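Local coordinates for protein putative aldolase (Bacteroides vulgatus ATCC 8482, PDB 3DXI) that is a putative aldolase of the HMGL-like family with a TIM-barrel fold, its precise function being unassigned, at residues G193-N196 with L197-G200. Numbering follows the deposited sequence.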
loop_
_atom_site.group_PDB
_atom_site.type_symbol
_atom_site.label_atom_id
_atom_site.label_comp_id
_atom_site.label_asym_id
_atom_site.label_seq_id
_atom_site.Cartn_x
_atom_site.Cartn_y
_atom_site.Cartn_z
ATOM N N GLY A 193 -5.722 -7.758 -8.363
ATOM C CA GLY A 193 -6.124 -6.899 -7.271
ATOM C C GLY A 193 -6.059 -5.423 -7.581
ATOM O O GLY A 193 -5.306 -4.992 -8.458
ATOM N N HIS A 194 -6.875 -4.643 -6.882
ATOM C CA HIS A 194 -6.856 -3.197 -7.046
ATOM C C HIS A 194 -6.253 -2.629 -5.769
ATOM O O HIS A 194 -6.285 -3.279 -4.715
ATOM C CB HIS A 194 -8.259 -2.652 -7.291
ATOM C CG HIS A 194 -8.739 -2.861 -8.694
ATOM N ND1 HIS A 194 -10.003 -2.504 -9.110
ATOM C CD2 HIS A 194 -8.120 -3.382 -9.777
ATOM C CE1 HIS A 194 -10.142 -2.800 -10.389
ATOM N NE2 HIS A 194 -9.014 -3.334 -10.819
ATOM N N ASP A 195 -5.709 -1.421 -5.859
ATOM C CA ASP A 195 -5.031 -0.818 -4.724
ATOM C C ASP A 195 -5.783 0.232 -3.914
ATOM O O ASP A 195 -5.157 1.077 -3.270
ATOM C CB ASP A 195 -3.693 -0.238 -5.206
ATOM C CG ASP A 195 -2.511 -0.783 -4.430
ATOM O OD1 ASP A 195 -2.591 -1.938 -3.962
ATOM O OD2 ASP A 195 -1.499 -0.062 -4.296
ATOM N N ASN A 196 -7.114 0.179 -3.920
ATOM C CA ASN A 196 -7.890 1.157 -3.162
ATOM C C ASN A 196 -7.474 1.202 -1.691
ATOM O O ASN A 196 -7.421 2.275 -1.093
ATOM C CB ASN A 196 -9.389 0.861 -3.277
ATOM C CG ASN A 196 -9.921 1.116 -4.669
ATOM O OD1 ASN A 196 -10.764 1.994 -4.877
ATOM N ND2 ASN A 196 -9.422 0.357 -5.639
ATOM N N LEU A 197 -7.177 0.041 -1.115
ATOM C CA LEU A 197 -6.756 -0.041 0.287
ATOM C C LEU A 197 -5.288 -0.438 0.401
ATOM O O LEU A 197 -4.801 -0.763 1.488
ATOM C CB LEU A 197 -7.609 -1.064 1.041
ATOM C CG LEU A 197 -9.079 -0.692 1.246
ATOM C CD1 LEU A 197 -9.813 -1.839 1.950
ATOM C CD2 LEU A 197 -9.164 0.599 2.064
ATOM N N GLN A 198 -4.592 -0.405 -0.729
ATOM C CA GLN A 198 -3.188 -0.785 -0.793
ATOM C C GLN A 198 -2.939 -2.213 -0.297
ATOM O O GLN A 198 -1.914 -2.505 0.323
ATOM C CB GLN A 198 -2.323 0.222 -0.027
ATOM C CG GLN A 198 -2.186 1.560 -0.759
ATOM C CD GLN A 198 -1.252 2.530 -0.061
ATOM O OE1 GLN A 198 -0.555 2.164 0.884
ATOM N NE2 GLN A 198 -1.219 3.767 -0.536
ATOM N N LEU A 199 -3.890 -3.102 -0.577
ATOM C CA LEU A 199 -3.757 -4.503 -0.192
ATOM C C LEU A 199 -3.391 -5.345 -1.424
ATOM O O LEU A 199 -3.346 -6.575 -1.361
ATOM C CB LEU A 199 -5.062 -5.021 0.423
ATOM C CG LEU A 199 -5.489 -4.449 1.785
ATOM C CD1 LEU A 199 -6.825 -5.072 2.210
ATOM C CD2 LEU A 199 -4.411 -4.737 2.824
ATOM N N GLY A 200 -3.128 -4.671 -2.540
ATOM C CA GLY A 200 -2.769 -5.379 -3.755
ATOM C C GLY A 200 -1.601 -6.336 -3.573
ATOM O O GLY A 200 -1.680 -7.499 -3.964
HETATM O O HOH W 1 -6.469 -2.806 -1.912
#
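H194 meets the second half of this loop through its backbone, by way of a bridging water. Its carbonyl O accepts a bond from water 1 at 2.8 Å. The same water accepts from the backbone N of L197. It also accepts from L199 N, which lies 2.9 Å from the O of water 1. One water thus joins three backbone polar groups across the bend. The CB of H194 points away from L197-G200, and its ring meets that of H192, with the two planes at about 80°.

D195 makes both direct hydrogen bonds. Its carbonyl O accepts from Q198 N at 3.0 Å, with the donor well above the carbonyl plane rather than on a lone pair. This bond closes a type I beta turn from D195 to Q198. The carboxylate reaches further along the chain. D195 OD1 takes the backbone N-H of G200 at 3.1 Å, nearly along its C-O axis, although the N-H...O angle is only 137°. A chi1 of -124°, away from the staggered values, swings the carboxylate across Q198 at a slant. There OD1 lies 3.4 Å from Q198 CA, and OD2 is 4.0 Å from CG of the same residue.

N196 and L197 form the corner of the turn. The CB of N196 points away overall, and its side chain packs on Y273 and S276 of helix 271-278. L197 packs on L233 of the second subunit.

G200 is the first residue of helix 200-209, so D195 ties the turn to the helix start. This is a beta-alpha loop of the eight-stranded TIM barrel, linking strand 189-192 to the helix that follows.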